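Local coordinates for bromo domain containing protein (Cryptosporidium parvum, PDB 5U9N), which probably reads acetyl-lysine marks through its bromodomains, of which this chain is the second, captured with the inhibitor bromosporine in its pocket, at residues 18-23 with 131-136; 26-31 with 120-125; 109-114 with 125-130. All coordinates share one frame; numbering follows the deposited sequence.

Contact 1. Residues 18-23 with 131-136; sequences NLLRKE and LNKFNN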
loop_
_atom_site.group_PDB
_atom_site.type_symbol
_atom_site.label_atom_id
_atom_site.label_comp_id
_atom_site.label_asym_id
_atom_site.label_seq_id
_atom_site.Cartn_x
_atom_site.Cartn_y
_atom_site.Cartn_z
ATOM N N ASN A 18 6.548 -4.970 5.054
ATOM C CA ASN A 18 6.627 -6.416 5.256
ATOM C C ASN A 18 5.651 -6.902 6.334
ATOM O O ASN A 18 5.216 -8.048 6.270
ATOM C CB ASN A 18 8.061 -6.838 5.635
ATOM C CG ASN A 18 8.994 -6.950 4.452
ATOM O OD1 ASN A 18 8.572 -7.021 3.295
ATOM N ND2 ASN A 18 10.285 -7.047 4.725
ATOM N N LEU A 19 5.338 -6.066 7.333
ATOM C CA LEU A 19 4.354 -6.427 8.352
ATOM C C LEU A 19 2.914 -6.356 7.779
ATOM O O LEU A 19 2.090 -7.171 8.150
ATOM C CB LEU A 19 4.480 -5.534 9.598
ATOM C CG LEU A 19 5.676 -5.810 10.478
ATOM C CD1 LEU A 19 5.919 -4.667 11.419
ATOM C CD2 LEU A 19 5.489 -7.110 11.280
ATOM N N LEU A 20 2.627 -5.434 6.846
ATOM C CA LEU A 20 1.306 -5.409 6.191
ATOM C C LEU A 20 1.103 -6.600 5.261
ATOM O O LEU A 20 -0.041 -6.922 4.938
ATOM C CB LEU A 20 1.125 -4.141 5.380
ATOM C CG LEU A 20 1.008 -2.867 6.138
ATOM C CD1 LEU A 20 0.999 -1.722 5.187
ATOM C CD2 LEU A 20 -0.220 -2.879 7.027
ATOM N N ARG A 21 2.201 -7.218 4.770
ATOM C CA ARG A 21 2.113 -8.411 3.918
ATOM C C ARG A 21 1.643 -9.633 4.718
ATOM O O ARG A 21 1.168 -10.586 4.128
ATOM C CB ARG A 21 3.455 -8.731 3.254
ATOM C CG ARG A 21 3.818 -7.809 2.116
ATOM C CD ARG A 21 4.948 -8.392 1.301
ATOM N NE ARG A 21 6.130 -7.522 1.274
ATOM C CZ ARG A 21 6.524 -6.780 0.237
ATOM N NH1 ARG A 21 5.809 -6.754 -0.886
ATOM N NH2 ARG A 21 7.626 -6.054 0.317
ATOM N N LYS A 22 1.761 -9.603 6.045
ATOM C CA LYS A 22 1.302 -10.709 6.881
ATOM C C LYS A 22 -0.185 -10.559 7.268
ATOM O O LYS A 22 -0.710 -11.436 7.940
ATOM C CB LYS A 22 2.175 -10.805 8.150
ATOM C CG LYS A 22 3.618 -11.232 7.853
ATOM C CD LYS A 22 4.494 -11.201 9.092
ATOM C CE LYS A 22 5.882 -11.727 8.823
ATOM N N GLU A 23 -0.878 -9.492 6.809
ATOM C CA GLU A 23 -2.286 -9.277 7.168
ATOM C C GLU A 23 -3.212 -10.114 6.303
ATOM O O GLU A 23 -2.798 -10.633 5.271
ATOM C CB GLU A 23 -2.664 -7.795 7.054
ATOM C CG GLU A 23 -2.048 -6.918 8.128
ATOM C CD GLU A 23 -2.514 -7.221 9.544
ATOM O OE1 GLU A 23 -3.717 -7.019 9.832
ATOM O OE2 GLU A 23 -1.663 -7.608 10.379
ATOM N N LEU A 131 -5.319 -0.718 6.427
ATOM C CA LEU A 131 -5.162 0.711 6.684
ATOM C C LEU A 131 -5.112 0.965 8.196
ATOM O O LEU A 131 -4.333 1.791 8.659
ATOM C CB LEU A 131 -6.320 1.498 6.065
ATOM C CG LEU A 131 -6.388 2.993 6.450
ATOM C CD1 LEU A 131 -5.198 3.743 5.902
ATOM C CD2 LEU A 131 -7.653 3.618 5.949
ATOM N N ASN A 132 -5.962 0.273 8.951
ATOM C CA ASN A 132 -5.984 0.397 10.399
ATOM C C ASN A 132 -4.683 -0.158 10.997
ATOM O O ASN A 132 -4.096 0.472 11.866
ATOM C CB ASN A 132 -7.197 -0.322 10.981
ATOM C CG ASN A 132 -8.516 0.361 10.684
ATOM O OD1 ASN A 132 -8.602 1.307 9.882
ATOM N ND2 ASN A 132 -9.588 -0.140 11.294
ATOM N N LYS A 133 -4.215 -1.313 10.501
ATOM C CA LYS A 133 -2.935 -1.881 10.924
ATOM C C LYS A 133 -1.791 -0.931 10.541
ATOM O O LYS A 133 -0.876 -0.750 11.323
ATOM C CB LYS A 133 -2.719 -3.263 10.281
ATOM C CG LYS A 133 -1.388 -3.960 10.691
ATOM C CD LYS A 133 -1.379 -4.394 12.160
ATOM C CE LYS A 133 -0.119 -5.167 12.501
ATOM N NZ LYS A 133 -0.117 -5.668 13.906
ATOM N N PHE A 134 -1.829 -0.343 9.334
ATOM C CA PHE A 134 -0.782 0.588 8.908
ATOM C C PHE A 134 -0.707 1.796 9.842
ATOM O O PHE A 134 0.393 2.199 10.231
ATOM C CB PHE A 134 -0.995 1.070 7.465
ATOM C CG PHE A 134 0.098 2.020 6.998
ATOM C CD1 PHE A 134 1.436 1.650 7.057
ATOM C CD2 PHE A 134 -0.200 3.339 6.664
ATOM C CE1 PHE A 134 2.445 2.556 6.741
ATOM C CE2 PHE A 134 0.812 4.232 6.305
ATOM C CZ PHE A 134 2.129 3.831 6.345
ATOM N N ASN A 135 -1.859 2.394 10.175
ATOM C CA ASN A 135 -1.890 3.565 11.056
ATOM C C ASN A 135 -1.301 3.272 12.397
ATOM O O ASN A 135 -0.616 4.116 12.948
ATOM C CB ASN A 135 -3.316 4.083 11.242
ATOM C CG ASN A 135 -3.832 4.849 10.052
ATOM O OD1 ASN A 135 -3.111 5.630 9.430
ATOM N ND2 ASN A 135 -5.115 4.748 9.785
ATOM N N ASN A 136 -1.569 2.096 12.940
ATOM C CA ASN A 136 -1.048 1.720 14.245
ATOM C C ASN A 136 0.479 1.513 14.209
ATOM O O ASN A 136 1.157 1.889 15.161
ATOM C CB ASN A 136 -1.749 0.464 14.764
ATOM C CG ASN A 136 -3.042 0.794 15.482
ATOM O OD1 ASN A 136 -3.050 1.084 16.690
ATOM N ND2 ASN A 136 -4.138 0.905 14.732
#
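Leu20 meets Phe134 through its two methyl groups. Leu20 CD1 comes 3.9 Å from Phe134 CD1, oblique to the ring. Leu20 CD2 lies against the backbone of the other helix, 3.8 Å from the N of Phe134. The Phe134 ring is carried away from its own backbone N by a chi1 of -179°. Both residues are buried. Leu20 also packs on Tyr57 of helix 57-65, and Phe134 touches Val103 of helix 96-113, so this apolar part belongs to the interior of the bundle.

The second pair joins a carboxylate to the aliphatic part of a lysine. Glu23 and Lys133 cross at about a right angle. Glu23 CD lies 3.6 Å from Lys133 CG, and Glu23 OE2 is 3.6 Å from Lys133 CE. Lys133 bends at chi2 (69°), and Glu23 bends there too. The charged atoms, OE2 of Glu23 and NZ of Lys133, remain 4.3 Å apart, beyond a salt bridge. At this distance any attraction is probably a weak, longer-range electrostatic one.

Local hydrogen bonds hold each segment. Arg21 grips OD1 of Asn18 side-on with NE and NH2, and the oxygen lies in the guanidinium plane. The same arginine makes salt bridges to Glu30 and Glu61. In the other segment, ND2 of Asn136 reaches back to the O of Asn132 at 2.9 Å, from the face of the carbonyl opposite to the backbone N of Asn136.

Residues 20-23 form a type I beta turn. The packing of segment 18-23 on helix 122-139 joins the first and last long helices of the bromodomain's left-handed four-helix bundle.

Contact 2. Residues 26-31 with 120-125; sequences SFLFEN and CKWIYD. With BMF (Bromosporine), chain C.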
loop_
_atom_site.group_PDB
_atom_site.type_symbol
_atom_site.label_atom_id
_atom_site.label_comp_id
_atom_site.label_asym_id
_atom_site.label_seq_id
_atom_site.Cartn_x
_atom_site.Cartn_y
_atom_site.Cartn_z
ATOM N N SER A 26 -3.728 -10.094 2.213
ATOM C CA SER A 26 -2.650 -9.189 1.788
ATOM C C SER A 26 -2.307 -9.383 0.296
ATOM O O SER A 26 -1.803 -8.465 -0.335
ATOM C CB SER A 26 -1.399 -9.422 2.625
ATOM O OG SER A 26 -0.978 -10.768 2.515
ATOM N N PHE A 27 -2.569 -10.586 -0.252
ATOM C CA PHE A 27 -2.327 -10.882 -1.672
ATOM C C PHE A 27 -3.058 -9.867 -2.584
ATOM O O PHE A 27 -2.598 -9.610 -3.696
ATOM C CB PHE A 27 -2.768 -12.332 -2.022
ATOM C CG PHE A 27 -4.264 -12.570 -2.002
ATOM C CD1 PHE A 27 -5.029 -12.367 -3.137
ATOM C CD2 PHE A 27 -4.897 -13.012 -0.856
ATOM C CE1 PHE A 27 -6.410 -12.569 -3.112
ATOM C CE2 PHE A 27 -6.281 -13.167 -0.820
ATOM C CZ PHE A 27 -7.030 -12.942 -1.948
ATOM N N LEU A 28 -4.188 -9.291 -2.110
ATOM C CA LEU A 28 -4.965 -8.323 -2.904
ATOM C C LEU A 28 -4.128 -7.130 -3.333
ATOM O O LEU A 28 -4.252 -6.665 -4.460
ATOM C CB LEU A 28 -6.180 -7.810 -2.102
ATOM C CG LEU A 28 -7.303 -8.830 -1.796
ATOM C CD1 LEU A 28 -8.342 -8.225 -0.849
ATOM C CD2 LEU A 28 -7.981 -9.298 -3.067
ATOM N N PHE A 29 -3.256 -6.655 -2.444
ATOM C CA PHE A 29 -2.503 -5.437 -2.642
ATOM C C PHE A 29 -1.040 -5.664 -3.009
ATOM O O PHE A 29 -0.269 -4.691 -3.032
ATOM C CB PHE A 29 -2.560 -4.631 -1.352
ATOM C CG PHE A 29 -3.907 -4.681 -0.675
ATOM C CD1 PHE A 29 -4.996 -4.013 -1.213
ATOM C CD2 PHE A 29 -4.106 -5.464 0.452
ATOM C CE1 PHE A 29 -6.235 -4.054 -0.590
ATOM C CE2 PHE A 29 -5.350 -5.497 1.087
ATOM C CZ PHE A 29 -6.405 -4.782 0.565
ATOM N N GLU A 30 -0.647 -6.906 -3.322
ATOM C CA GLU A 30 0.754 -7.226 -3.559
ATOM C C GLU A 30 1.219 -6.777 -4.936
ATOM O O GLU A 30 2.221 -6.071 -5.039
ATOM C CB GLU A 30 0.983 -8.737 -3.392
ATOM C CG GLU A 30 2.433 -9.174 -3.493
ATOM C CD GLU A 30 3.398 -8.399 -2.623
ATOM O OE1 GLU A 30 3.011 -8.034 -1.492
ATOM O OE2 GLU A 30 4.550 -8.172 -3.061
ATOM N N ASN A 31 0.513 -7.174 -5.981
ATOM C CA ASN A 31 0.925 -6.867 -7.347
ATOM C C ASN A 31 -0.101 -5.972 -8.027
ATOM O O ASN A 31 -1.242 -5.896 -7.568
ATOM C CB ASN A 31 1.116 -8.169 -8.141
ATOM C CG ASN A 31 2.071 -9.123 -7.459
ATOM O OD1 ASN A 31 3.233 -8.780 -7.177
ATOM N ND2 ASN A 31 1.588 -10.310 -7.105
ATOM N N CYS A 120 -19.292 -9.679 -1.881
ATOM C CA CYS A 120 -17.857 -9.460 -2.021
ATOM C C CYS A 120 -17.417 -8.160 -1.254
ATOM O O CYS A 120 -16.435 -7.527 -1.632
ATOM C CB CYS A 120 -17.440 -9.438 -3.499
ATOM S SG CYS A 120 -17.023 -11.098 -4.187
ATOM N N LYS A 121 -18.058 -7.874 -0.088
ATOM C CA LYS A 121 -17.658 -6.739 0.762
ATOM C C LYS A 121 -16.343 -7.037 1.533
ATOM O O LYS A 121 -15.783 -6.138 2.142
ATOM C CB LYS A 121 -18.776 -6.373 1.759
ATOM C CG LYS A 121 -18.995 -7.386 2.900
ATOM C CD LYS A 121 -20.137 -6.971 3.805
ATOM C CE LYS A 121 -20.115 -7.724 5.110
ATOM N NZ LYS A 121 -21.421 -7.645 5.818
ATOM N N TRP A 122 -15.896 -8.307 1.552
ATOM C CA TRP A 122 -14.653 -8.695 2.230
ATOM C C TRP A 122 -13.398 -8.029 1.588
ATOM O O TRP A 122 -12.393 -7.867 2.275
ATOM C CB TRP A 122 -14.490 -10.219 2.242
ATOM C CG TRP A 122 -14.372 -10.838 0.881
ATOM C CD1 TRP A 122 -15.389 -11.281 0.093
ATOM C CD2 TRP A 122 -13.161 -11.123 0.170
ATOM N NE1 TRP A 122 -14.895 -11.760 -1.090
ATOM C CE2 TRP A 122 -13.528 -11.666 -1.075
ATOM C CE3 TRP A 122 -11.803 -10.890 0.429
ATOM C CZ2 TRP A 122 -12.582 -12.061 -2.026
ATOM C CZ3 TRP A 122 -10.867 -11.266 -0.519
ATOM C CH2 TRP A 122 -11.254 -11.859 -1.721
ATOM N N ILE A 123 -13.477 -7.600 0.300
ATOM C CA ILE A 123 -12.361 -6.909 -0.361
ATOM C C ILE A 123 -12.187 -5.549 0.276
ATOM O O ILE A 123 -11.109 -5.242 0.758
ATOM C CB ILE A 123 -12.586 -6.808 -1.902
ATOM C CG1 ILE A 123 -12.566 -8.201 -2.528
ATOM C CG2 ILE A 123 -11.528 -5.918 -2.544
ATOM C CD1 ILE A 123 -12.916 -8.230 -3.925
ATOM N N TYR A 124 -13.268 -4.756 0.342
ATOM C CA TYR A 124 -13.279 -3.440 0.997
ATOM C C TYR A 124 -12.836 -3.555 2.460
ATOM O O TYR A 124 -12.063 -2.729 2.930
ATOM C CB TYR A 124 -14.704 -2.844 0.915
ATOM C CG TYR A 124 -14.906 -1.511 1.615
ATOM C CD1 TYR A 124 -15.046 -1.443 2.998
ATOM C CD2 TYR A 124 -15.158 -0.356 0.887
ATOM C CE1 TYR A 124 -15.260 -0.230 3.644
ATOM C CE2 TYR A 124 -15.397 0.860 1.519
ATOM C CZ TYR A 124 -15.484 0.912 2.902
ATOM O OH TYR A 124 -15.810 2.080 3.542
ATOM N N ASP A 125 -13.399 -4.523 3.195
ATOM C CA ASP A 125 -13.094 -4.727 4.624
ATOM C C ASP A 125 -11.639 -5.094 4.847
ATOM O O ASP A 125 -11.095 -4.773 5.891
ATOM C CB ASP A 125 -13.985 -5.835 5.233
ATOM C CG ASP A 125 -15.480 -5.520 5.272
ATOM O OD1 ASP A 125 -15.843 -4.332 5.100
ATOM O OD2 ASP A 125 -16.281 -6.457 5.528
HETATM C C10 BMF C . -7.655 -9.062 -6.667
HETATM N N12 BMF C . -7.748 -6.802 -6.017
HETATM C C15 BMF C . -10.543 -6.555 -6.655
HETATM C C17 BMF C . -12.763 -7.170 -7.641
HETATM C C20 BMF C . -15.802 -8.201 -7.544
HETATM C C22 BMF C . -9.832 -7.718 -6.804
HETATM C C26 BMF C . -6.597 -4.224 -4.969
HETATM C C28 BMF C . -7.533 -11.421 -7.130
HETATM C C01 BMF C . -5.366 -12.711 -7.095
HETATM C C02 BMF C . -6.151 -11.431 -6.948
HETATM C C03 BMF C . -5.531 -10.213 -6.611
HETATM N N04 BMF C . -4.129 -10.152 -6.381
HETATM S S05 BMF C . -3.023 -9.573 -7.427
HETATM C C06 BMF C . -3.621 -8.027 -7.989
HETATM O O07 BMF C . -1.823 -9.350 -6.678
HETATM O O08 BMF C . -2.985 -10.476 -8.535
HETATM C C09 BMF C . -6.279 -9.051 -6.465
HETATM C C11 BMF C . -8.431 -7.820 -6.489
HETATM N N13 BMF C . -8.473 -5.642 -5.871
HETATM C C14 BMF C . -9.802 -5.432 -6.163
HETATM N N16 BMF C . -11.917 -6.331 -6.946
HETATM O O18 BMF C . -13.997 -6.602 -7.717
HETATM C C19 BMF C . -15.018 -7.325 -8.487
HETATM O O21 BMF C . -12.470 -8.258 -8.091
HETATM N N23 BMF C . -10.092 -4.154 -5.953
HETATM N N24 BMF C . -8.929 -3.530 -5.510
HETATM C C25 BMF C . -7.984 -4.429 -5.451
HETATM C C27 BMF C . -8.276 -10.265 -6.997
#
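The 3-10 turn 26-29 faces the start of helix 122-139, and the backbones come nearest at Leu28 and Ile123, with CA atoms 7.9 Å apart. Leu28 bridges the two sides. Its CD1 lies 4.0 Å from CZ3 of Trp122, oblique to the indole, and also touches Ile123. Its CD2 turns to bromosporine and sits 3.6 Å from C10. With Trp122 CG between the backbone N and the carbonyl carbon (chi1 63°), the indole folds over Ile123, whose CG1 lies over the centre of one face. The edge of the indole receives Phe27, whose CZ is 4.4 Å from CH2 of Trp122.

This is the mouth of the acetyl-lysine pocket as in other bromodomains, where the long ZA loop, which runs from helix 9-20 to helix 57-65 and includes helix 41-50, meets the beginning of the last long helix. Bromosporine occupies it between the two segments. The sulfonamide end is held by backbone atoms of the loop. N04 of the ligand donates to the O of Phe27 at 3.1 Å, in a rather bent bond of 136°. The N of Asn31 donates to the sulfonyl O07 at 3.3 Å. The Phe27 ring meets the ligand methyl C01 at its edge. From the helix side, Ile123 CD1 approaches the carbamate nitrogen N16 to 3.7 Å, and its CG2 touches C14 of the fused ring system.

Contact 3. Residues 109-114 with 125-130; sequences NCMIFN and DSAKQS. With BMF (Bromosporine), chain C.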
loop_
_atom_site.group_PDB
_atom_site.type_symbol
_atom_site.label_atom_id
_atom_site.label_comp_id
_atom_site.label_asym_id
_atom_site.label_seq_id
_atom_site.Cartn_x
_atom_site.Cartn_y
_atom_site.Cartn_z
ATOM N N ASN A 109 -7.976 3.364 -2.893
ATOM C CA ASN A 109 -8.400 2.949 -4.241
ATOM C C ASN A 109 -9.288 1.706 -4.128
ATOM O O ASN A 109 -10.332 1.619 -4.770
ATOM C CB ASN A 109 -7.185 2.634 -5.130
ATOM C CG ASN A 109 -6.397 3.847 -5.544
ATOM O OD1 ASN A 109 -6.827 4.989 -5.375
ATOM N ND2 ASN A 109 -5.213 3.621 -6.087
ATOM N N CYS A 110 -8.896 0.785 -3.270
ATOM C CA CYS A 110 -9.651 -0.428 -3.037
ATOM C C CYS A 110 -11.005 -0.108 -2.404
ATOM O O CYS A 110 -11.999 -0.719 -2.758
ATOM C CB CYS A 110 -8.850 -1.389 -2.167
ATOM S SG CYS A 110 -9.702 -2.934 -1.812
ATOM N N MET A 111 -11.048 0.849 -1.503
ATOM C CA MET A 111 -12.292 1.220 -0.837
ATOM C C MET A 111 -13.177 2.111 -1.727
ATOM O O MET A 111 -14.379 2.145 -1.504
ATOM C CB MET A 111 -11.994 1.901 0.508
ATOM C CG MET A 111 -11.443 0.907 1.550
ATOM S SD MET A 111 -11.344 1.576 3.203
ATOM C CE MET A 111 -9.783 2.420 3.127
ATOM N N ILE A 112 -12.620 2.765 -2.764
ATOM C CA ILE A 112 -13.452 3.520 -3.742
ATOM C C ILE A 112 -14.032 2.553 -4.797
ATOM O O ILE A 112 -15.170 2.734 -5.234
ATOM C CB ILE A 112 -12.633 4.662 -4.423
ATOM C CG1 ILE A 112 -12.355 5.761 -3.415
ATOM C CG2 ILE A 112 -13.361 5.251 -5.677
ATOM C CD1 ILE A 112 -11.262 6.591 -3.735
ATOM N N PHE A 113 -13.235 1.569 -5.243
ATOM C CA PHE A 113 -13.628 0.672 -6.319
ATOM C C PHE A 113 -14.583 -0.441 -5.859
ATOM O O PHE A 113 -15.413 -0.888 -6.658
ATOM C CB PHE A 113 -12.373 0.037 -6.961
ATOM C CG PHE A 113 -12.643 -0.734 -8.242
ATOM C CD1 PHE A 113 -13.008 -0.072 -9.407
ATOM C CD2 PHE A 113 -12.538 -2.118 -8.276
ATOM C CE1 PHE A 113 -13.295 -0.784 -10.582
ATOM C CE2 PHE A 113 -12.830 -2.830 -9.442
ATOM C CZ PHE A 113 -13.197 -2.156 -10.597
ATOM N N ASN A 114 -14.441 -0.940 -4.624
ATOM C CA ASN A 114 -15.234 -2.102 -4.193
ATOM C C ASN A 114 -16.299 -1.686 -3.210
ATOM O O ASN A 114 -16.109 -0.718 -2.470
ATOM C CB ASN A 114 -14.326 -3.192 -3.586
ATOM C CG ASN A 114 -13.186 -3.597 -4.508
ATOM O OD1 ASN A 114 -13.347 -4.404 -5.405
ATOM N ND2 ASN A 114 -12.038 -2.983 -4.356
ATOM N N ASP A 125 -13.399 -4.523 3.195
ATOM C CA ASP A 125 -13.094 -4.727 4.624
ATOM C C ASP A 125 -11.639 -5.094 4.847
ATOM O O ASP A 125 -11.095 -4.773 5.891
ATOM C CB ASP A 125 -13.985 -5.835 5.233
ATOM C CG ASP A 125 -15.480 -5.520 5.272
ATOM O OD1 ASP A 125 -15.843 -4.332 5.100
ATOM O OD2 ASP A 125 -16.281 -6.457 5.528
ATOM N N SER A 126 -11.024 -5.814 3.899
ATOM C CA SER A 126 -9.603 -6.190 4.004
ATOM C C SER A 126 -8.721 -4.942 3.888
ATOM O O SER A 126 -7.747 -4.828 4.624
ATOM C CB SER A 126 -9.227 -7.214 2.931
ATOM O OG SER A 126 -9.890 -8.444 3.159
ATOM N N ALA A 127 -9.064 -4.015 2.940
ATOM C CA ALA A 127 -8.354 -2.725 2.759
ATOM C C ALA A 127 -8.469 -1.886 4.001
ATOM O O ALA A 127 -7.500 -1.233 4.401
ATOM C CB ALA A 127 -8.944 -1.957 1.588
ATOM N N LYS A 128 -9.680 -1.853 4.589
ATOM C CA LYS A 128 -9.952 -1.086 5.795
ATOM C C LYS A 128 -9.093 -1.568 6.985
ATOM O O LYS A 128 -8.644 -0.744 7.765
ATOM C CB LYS A 128 -11.447 -1.181 6.148
ATOM C CG LYS A 128 -11.911 -0.251 7.266
ATOM C CD LYS A 128 -11.791 1.250 6.883
ATOM C CE LYS A 128 -12.253 2.190 7.977
ATOM N NZ LYS A 128 -13.694 1.993 8.320
ATOM N N GLN A 129 -8.874 -2.876 7.119
ATOM C CA GLN A 129 -8.125 -3.431 8.258
ATOM C C GLN A 129 -6.629 -3.278 8.068
ATOM O O GLN A 129 -5.914 -3.144 9.051
ATOM C CB GLN A 129 -8.465 -4.914 8.488
ATOM C CG GLN A 129 -9.869 -5.130 9.042
ATOM C CD GLN A 129 -10.349 -6.551 8.814
ATOM O OE1 GLN A 129 -9.551 -7.505 8.743
ATOM N NE2 GLN A 129 -11.668 -6.730 8.708
ATOM N N SER A 130 -6.141 -3.328 6.834
ATOM C CA SER A 130 -4.715 -3.102 6.579
ATOM C C SER A 130 -4.382 -1.620 6.763
ATOM O O SER A 130 -3.296 -1.304 7.227
ATOM C CB SER A 130 -4.314 -3.582 5.192
ATOM O OG SER A 130 -4.154 -4.989 5.201
HETATM C C10 BMF C . -7.655 -9.062 -6.667
HETATM N N12 BMF C . -7.748 -6.802 -6.017
HETATM C C15 BMF C . -10.543 -6.555 -6.655
HETATM C C17 BMF C . -12.763 -7.170 -7.641
HETATM C C20 BMF C . -15.802 -8.201 -7.544
HETATM C C22 BMF C . -9.832 -7.718 -6.804
HETATM C C26 BMF C . -6.597 -4.224 -4.969
HETATM C C28 BMF C . -7.533 -11.421 -7.130
HETATM C C01 BMF C . -5.366 -12.711 -7.095
HETATM C C02 BMF C . -6.151 -11.431 -6.948
HETATM C C03 BMF C . -5.531 -10.213 -6.611
HETATM N N04 BMF C . -4.129 -10.152 -6.381
HETATM S S05 BMF C . -3.023 -9.573 -7.427
HETATM C C06 BMF C . -3.621 -8.027 -7.989
HETATM O O07 BMF C . -1.823 -9.350 -6.678
HETATM O O08 BMF C . -2.985 -10.476 -8.535
HETATM C C09 BMF C . -6.279 -9.051 -6.465
HETATM C C11 BMF C . -8.431 -7.820 -6.489
HETATM N N13 BMF C . -8.473 -5.642 -5.871
HETATM C C14 BMF C . -9.802 -5.432 -6.163
HETATM N N16 BMF C . -11.917 -6.331 -6.946
HETATM O O18 BMF C . -13.997 -6.602 -7.717
HETATM C C19 BMF C . -15.018 -7.325 -8.487
HETATM O O21 BMF C . -12.470 -8.258 -8.091
HETATM N N23 BMF C . -10.092 -4.154 -5.953
HETATM N N24 BMF C . -8.929 -3.530 -5.510
HETATM C C25 BMF C . -7.984 -4.429 -5.451
HETATM C C27 BMF C . -8.276 -10.265 -6.997
#
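Met111 runs out from its helix toward Ala127 and Lys128. Its CB points to the opposing helix. Its CG rests 3.8 Å from the CB of Ala127. The Met111 side chain crosses that of Lys128 at about a right angle, and its SD meets Lys128 CD at 3.7 Å. There the chain bends (chi3 -84°), and CE reaches Leu131 one turn further on.

Cys110 meets the same methyl group from a different direction. Its SG is 3.6 Å from CB of Ala127 and 3.8 Å from the bromosporine N24. A chi1 of 180° turns SG away from the backbone N, toward Ala127 and the ligand. The axes of segments 109-113 and 125-130 come within 8.9 Å and run roughly antiparallel (153°). The small Ala127 side chain is consistent with this spacing.

Asn114 follows helix 96-113. Its ND2 donates to the O of Cys110 at 2.8 Å, in the carbonyl plane and on a lone pair, which fixes the amide. The other amide atom, OD1, accepts from N16 of bromosporine at 2.9 Å. Phe113 also borders the ligand, obliquely, near N23. An asparagine that binds the ligand from the loop between the last two long helices is the hallmark of the bromodomain acetyl-lysine site.

In the fold
All three contacts use helix 122-139, at successive levels. Contact 2 takes its start, contact 3 the next turns and contact 1 the part beyond. Contacts 2 and 3 share Asp125, lie with centres 7 Å apart and both touch bromosporine. The Leu20 side chain of contact 1 lies about 13 Å from bromosporine, and this contact takes no part in the pocket. Each contact is partly buried. Each pairs buried apolar residues with more exposed ones: charged chains in contacts 1 and 3, aromatic rings in contact 2. A probable hydrogen bond from Ser26 OG of contact 2 to Arg21 O of contact 1 ties segment 18-23 to the pocket loop.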